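Local coordinates for putative alpha-L-fucosidase (PDB 4H41), which is a putative alpha-L-fucosidase with a TIM-barrel fold, probably helping a gut bacterium break down host glycans, at residues D248-K260 with K292-Y305. Numbering follows the deposited sequence.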
loop_
_atom_site.group_PDB
_atom_site.type_symbol
_atom_site.label_atom_id
_atom_site.label_comp_id
_atom_site.label_asym_id
_atom_site.label_seq_id
_atom_site.Cartn_x
_atom_site.Cartn_y
_atom_site.Cartn_z
ATOM N N ASP B 248 5.139 21.632 7.380
ATOM C CA ASP B 248 4.480 21.986 6.115
ATOM C C ASP B 248 5.476 22.659 5.175
ATOM O O ASP B 248 6.507 23.204 5.610
ATOM C CB ASP B 248 3.269 22.857 6.374
ATOM C CG ASP B 248 2.122 22.707 5.377
ATOM O OD1 ASP B 248 2.345 22.099 4.287
ATOM O OD2 ASP B 248 0.990 23.133 5.713
ATOM N N TYR B 249 5.168 22.645 3.889
ATOM C CA TYR B 249 6.094 23.154 2.857
ATOM C C TYR B 249 6.286 24.672 2.928
ATOM O O TYR B 249 7.316 25.147 2.488
ATOM C CB TYR B 249 5.684 22.723 1.432
ATOM C CG TYR B 249 5.472 21.229 1.357
ATOM C CD1 TYR B 249 6.548 20.357 1.286
ATOM C CD2 TYR B 249 4.202 20.684 1.476
ATOM C CE1 TYR B 249 6.364 18.972 1.337
ATOM C CE2 TYR B 249 4.006 19.303 1.489
ATOM C CZ TYR B 249 5.092 18.453 1.431
ATOM O OH TYR B 249 4.917 17.089 1.527
ATOM N N ASP B 250 5.366 25.390 3.540
ATOM C CA ASP B 250 5.514 26.839 3.715
ATOM C C ASP B 250 6.234 27.161 5.074
ATOM O O ASP B 250 6.405 28.332 5.411
ATOM C CB ASP B 250 4.163 27.544 3.629
ATOM C CG ASP B 250 3.109 27.065 4.587
ATOM O OD1 ASP B 250 3.423 26.211 5.433
ATOM O OD2 ASP B 250 1.944 27.515 4.462
ATOM N N GLU B 251 6.678 26.134 5.824
ATOM C CA GLU B 251 7.432 26.311 7.075
ATOM C C GLU B 251 8.911 25.981 6.903
ATOM O O GLU B 251 9.676 26.127 7.850
ATOM C CB GLU B 251 6.844 25.402 8.171
ATOM C CG GLU B 251 5.409 25.748 8.469
ATOM C CD GLU B 251 4.724 24.855 9.483
ATOM O OE1 GLU B 251 4.927 23.615 9.468
ATOM O OE2 GLU B 251 3.885 25.401 10.229
ATOM N N LEU B 252 9.327 25.568 5.694
ATOM C CA LEU B 252 10.703 25.128 5.435
ATOM C C LEU B 252 11.698 26.241 5.666
ATOM O O LEU B 252 12.705 26.032 6.351
ATOM C CB LEU B 252 10.834 24.628 3.988
ATOM C CG LEU B 252 10.061 23.317 3.646
ATOM C CD1 LEU B 252 10.012 23.123 2.162
ATOM C CD2 LEU B 252 10.699 22.143 4.280
ATOM N N ASP B 253 11.429 27.434 5.121
ATOM C CA ASP B 253 12.372 28.544 5.300
ATOM C C ASP B 253 12.560 28.907 6.779
ATOM O O ASP B 253 13.696 29.108 7.202
ATOM C CB ASP B 253 11.936 29.793 4.534
ATOM C CG ASP B 253 12.032 29.695 3.035
ATOM O OD1 ASP B 253 12.760 28.806 2.543
ATOM O OD2 ASP B 253 11.417 30.547 2.343
ATOM N N ALA B 254 11.486 28.931 7.553
ATOM C CA ALA B 254 11.594 29.290 8.972
ATOM C C ALA B 254 12.436 28.283 9.749
ATOM O O ALA B 254 13.341 28.676 10.487
ATOM C CB ALA B 254 10.208 29.409 9.588
ATOM N N PHE B 255 12.160 26.978 9.579
ATOM C CA PHE B 255 12.915 25.964 10.325
ATOM C C PHE B 255 14.325 25.793 9.776
ATOM O O PHE B 255 15.250 25.599 10.561
ATOM C CB PHE B 255 12.168 24.616 10.342
ATOM C CG PHE B 255 11.096 24.580 11.409
ATOM C CD1 PHE B 255 11.414 24.284 12.719
ATOM C CD2 PHE B 255 9.780 24.891 11.106
ATOM C CE1 PHE B 255 10.436 24.307 13.713
ATOM C CE2 PHE B 255 8.793 24.890 12.098
ATOM C CZ PHE B 255 9.134 24.605 13.398
ATOM N N PHE B 256 14.510 25.821 8.457
ATOM C CA PHE B 256 15.856 25.661 7.933
ATOM C C PHE B 256 16.769 26.817 8.322
ATOM O O PHE B 256 17.957 26.593 8.577
ATOM C CB PHE B 256 15.842 25.481 6.410
ATOM C CG PHE B 256 15.348 24.146 5.889
ATOM C CD1 PHE B 256 14.806 23.186 6.746
ATOM C CD2 PHE B 256 15.378 23.863 4.541
ATOM C CE1 PHE B 256 14.383 21.948 6.250
ATOM C CE2 PHE B 256 14.981 22.617 4.060
ATOM C CZ PHE B 256 14.458 21.680 4.916
ATOM N N THR B 257 16.231 28.037 8.406
ATOM C CA THR B 257 17.013 29.192 8.825
ATOM C C THR B 257 17.497 29.000 10.273
ATOM O O THR B 257 18.683 29.208 10.572
ATOM C CB THR B 257 16.219 30.490 8.677
ATOM O OG1 THR B 257 15.919 30.672 7.288
ATOM C CG2 THR B 257 17.001 31.698 9.189
ATOM N N VAL B 258 16.608 28.526 11.147
ATOM C CA VAL B 258 16.982 28.267 12.528
ATOM C C VAL B 258 17.980 27.096 12.643
ATOM O O VAL B 258 18.938 27.216 13.389
ATOM C CB VAL B 258 15.724 28.004 13.378
ATOM C CG1 VAL B 258 16.050 27.196 14.602
ATOM C CG2 VAL B 258 15.041 29.317 13.740
ATOM N N ASN B 259 17.761 26.000 11.941
ATOM C CA ASN B 259 18.645 24.847 12.007
ATOM C C ASN B 259 20.065 25.208 11.483
ATOM O O ASN B 259 21.055 24.803 12.079
ATOM C CB ASN B 259 18.047 23.653 11.272
ATOM C CG ASN B 259 16.876 23.064 11.996
ATOM O OD1 ASN B 259 16.648 23.361 13.173
ATOM N ND2 ASN B 259 16.127 22.216 11.321
ATOM N N LYS B 260 20.144 26.094 10.516
ATOM C CA LYS B 260 21.433 26.540 9.961
ATOM C C LYS B 260 22.127 27.482 10.948
ATOM O O LYS B 260 23.340 27.359 11.195
ATOM C CB LYS B 260 21.211 27.176 8.577
ATOM C CG LYS B 260 22.443 27.798 7.953
ATOM C CD LYS B 260 23.540 26.858 7.617
ATOM C CE LYS B 260 24.630 27.644 6.897
ATOM N NZ LYS B 260 25.969 27.204 7.279
ATOM N N LYS B 292 7.104 18.179 -4.444
ATOM C CA LYS B 292 7.308 18.345 -2.999
ATOM C C LYS B 292 8.774 18.170 -2.650
ATOM O O LYS B 292 9.320 18.959 -1.856
ATOM C CB LYS B 292 6.456 17.360 -2.205
ATOM C CG LYS B 292 4.962 17.662 -2.293
ATOM C CD LYS B 292 4.135 16.555 -1.647
ATOM C CE LYS B 292 2.642 16.818 -1.807
ATOM N NZ LYS B 292 1.862 15.773 -1.084
ATOM N N LEU B 293 9.428 17.150 -3.226
ATOM C CA LEU B 293 10.855 16.916 -2.990
ATOM C C LEU B 293 11.641 18.149 -3.492
ATOM O O LEU B 293 12.563 18.637 -2.825
ATOM C CB LEU B 293 11.337 15.663 -3.708
ATOM C CG LEU B 293 12.821 15.331 -3.500
ATOM C CD1 LEU B 293 13.181 15.162 -2.054
ATOM C CD2 LEU B 293 13.206 14.047 -4.223
ATOM N N ARG B 294 11.269 18.633 -4.674
ATOM C CA ARG B 294 11.939 19.789 -5.314
ATOM C C ARG B 294 11.861 20.983 -4.364
ATOM O O ARG B 294 12.825 21.673 -4.175
ATOM C CB ARG B 294 11.286 20.125 -6.675
ATOM C CG ARG B 294 11.931 21.272 -7.315
ATOM C CD ARG B 294 11.292 21.730 -8.590
ATOM N NE ARG B 294 9.857 21.887 -8.516
ATOM C CZ ARG B 294 9.192 22.930 -8.029
ATOM N NH1 ARG B 294 9.842 23.986 -7.562
ATOM N NH2 ARG B 294 7.874 22.950 -8.062
HETATM N N MSE B 295 10.685 21.264 -3.834
HETATM C CA MSE B 295 10.534 22.425 -2.934
HETATM C C MSE B 295 11.415 22.288 -1.677
HETATM O O MSE B 295 11.976 23.283 -1.220
HETATM C CB MSE B 295 9.071 22.595 -2.558
HETATM C CG MSE B 295 8.244 23.134 -3.682
HETATM SE SE MSE B 295 6.389 23.391 -2.984
HETATM C CE MSE B 295 5.960 21.823 -2.008
ATOM N N LYS B 296 11.589 21.075 -1.149
ATOM C CA LYS B 296 12.413 20.846 0.037
ATOM C C LYS B 296 13.869 21.031 -0.287
ATOM O O LYS B 296 14.579 21.644 0.517
ATOM C CB LYS B 296 12.133 19.448 0.629
ATOM C CG LYS B 296 10.716 19.362 1.160
ATOM C CD LYS B 296 10.368 18.080 1.896
ATOM C CE LYS B 296 10.683 16.814 1.158
ATOM N NZ LYS B 296 10.389 15.614 1.988
ATOM N N LEU B 297 14.327 20.588 -1.464
ATOM C CA LEU B 297 15.724 20.760 -1.857
ATOM C C LEU B 297 16.011 22.229 -2.196
ATOM O O LEU B 297 17.121 22.719 -1.962
ATOM C CB LEU B 297 16.076 19.839 -3.038
ATOM C CG LEU B 297 15.979 18.315 -2.738
ATOM C CD1 LEU B 297 16.304 17.529 -4.001
ATOM C CD2 LEU B 297 16.918 17.886 -1.625
ATOM N N GLU B 298 14.994 22.924 -2.760
ATOM C CA GLU B 298 15.119 24.348 -3.067
ATOM C C GLU B 298 15.281 25.154 -1.764
ATOM O O GLU B 298 16.082 26.071 -1.709
ATOM C CB GLU B 298 13.933 24.866 -3.887
ATOM C CG GLU B 298 13.990 24.372 -5.315
ATOM C CD GLU B 298 12.799 24.715 -6.184
ATOM O OE1 GLU B 298 11.816 25.302 -5.668
ATOM O OE2 GLU B 298 12.838 24.364 -7.388
ATOM N N ALA B 299 14.512 24.834 -0.738
ATOM C CA ALA B 299 14.626 25.507 0.556
ATOM C C ALA B 299 16.003 25.249 1.191
ATOM O O ALA B 299 16.593 26.161 1.774
ATOM C CB ALA B 299 13.526 25.036 1.472
ATOM N N ALA B 300 16.524 24.014 1.086
ATOM C CA ALA B 300 17.844 23.708 1.649
ATOM C C ALA B 300 18.930 24.536 0.981
ATOM O O ALA B 300 19.847 25.033 1.643
ATOM C CB ALA B 300 18.150 22.226 1.499
ATOM N N LYS B 301 18.846 24.681 -0.345
ATOM C CA LYS B 301 19.810 25.490 -1.088
ATOM C C LYS B 301 19.685 26.978 -0.695
ATOM O O LYS B 301 20.708 27.636 -0.519
ATOM C CB LYS B 301 19.658 25.340 -2.578
ATOM C CG LYS B 301 20.845 25.919 -3.345
ATOM C CD LYS B 301 20.774 25.656 -4.849
ATOM C CE LYS B 301 22.031 26.073 -5.576
ATOM N NZ LYS B 301 21.960 25.727 -7.044
ATOM N N ARG B 302 18.462 27.501 -0.544
ATOM C CA ARG B 302 18.275 28.904 -0.118
ATOM C C ARG B 302 18.885 29.153 1.257
ATOM O O ARG B 302 19.365 30.247 1.525
ATOM C CB ARG B 302 16.798 29.288 -0.049
ATOM C CG ARG B 302 16.118 29.487 -1.389
ATOM C CD ARG B 302 14.796 30.219 -1.215
ATOM N NE ARG B 302 13.807 29.459 -0.459
ATOM C CZ ARG B 302 12.984 28.538 -0.952
ATOM N NH1 ARG B 302 12.998 28.239 -2.242
ATOM N NH2 ARG B 302 12.104 27.949 -0.169
ATOM N N ALA B 303 18.818 28.170 2.147
ATOM C CA ALA B 303 19.365 28.306 3.505
ATOM C C ALA B 303 20.865 28.026 3.570
ATOM O O ALA B 303 21.448 28.165 4.634
ATOM C CB ALA B 303 18.628 27.386 4.442
ATOM N N GLY B 304 21.498 27.632 2.466
ATOM C CA GLY B 304 22.930 27.391 2.455
ATOM C C GLY B 304 23.366 26.073 3.076
ATOM O O GLY B 304 24.474 25.969 3.582
ATOM N N TYR B 305 22.548 25.027 2.976
ATOM C CA TYR B 305 22.900 23.735 3.556
ATOM C C TYR B 305 24.096 23.101 2.863
ATOM O O TYR B 305 24.321 23.328 1.684
ATOM C CB TYR B 305 21.706 22.806 3.505
ATOM C CG TYR B 305 20.743 22.963 4.646
ATOM C CD1 TYR B 305 20.391 24.221 5.130
ATOM C CD2 TYR B 305 20.106 21.860 5.193
ATOM C CE1 TYR B 305 19.526 24.362 6.212
ATOM C CE2 TYR B 305 19.186 21.992 6.224
ATOM C CZ TYR B 305 18.915 23.246 6.749
ATOM O OH TYR B 305 18.074 23.379 7.821
HETATM O O HOH W 1 7.553 15.594 2.766
HETATM O O HOH W 2 15.319 28.095 3.296
HETATM O O HOH W 3 17.206 21.116 8.832
#
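Phe256 and Ala299 lie at the heart of a packing between neighbouring outer helices of a TIM barrel, 252-266 and 290-302, which flank strand 269-273; the axes of the segments 252-260 and 292-302 approach to 9.5 Å, inclined at 41°. Alanines line the 292-305 side where the helices pass: Ala299 CB lies 3.7 Å from Leu252 CB, while the Phe256 ring lies with its edge along the opposite backbone, CE2 3.6 Å from Ala300 N. Phe256 also reaches Thr272 on the strand beneath. One face of its ring receives Tyr305, the planes inclined at 36°, in an oblique aromatic pair. Tyr305 N bonds back to Ala300 O in the Schellman motif, with Gly304 taking the positive phi that suits glycine, and a water joins the Tyr305 hydroxyl to Asn259 ND2, whose OD1 bonds His222. At the other end, Lys292 lays its methylenes against the Tyr249 ring in an off-centre CH-pi contact, its extended chain carrying NZ on to Asp280, which the Tyr249 hydroxyl also meets. The selenomethionine Met295, bent at its last torsion (chi3 -45°), brings CE to 3.5 Å from Tyr249 CG. On the exposed flank, Arg302 approaches Asp253 side-on in a salt bridge, and both donors reach the syn region of one oxygen from opposite faces of the carboxylate plane: NH2 lies 2.9 Å and NE 3.2 Å from Asp253 OD1, which a water links to Ala299 O.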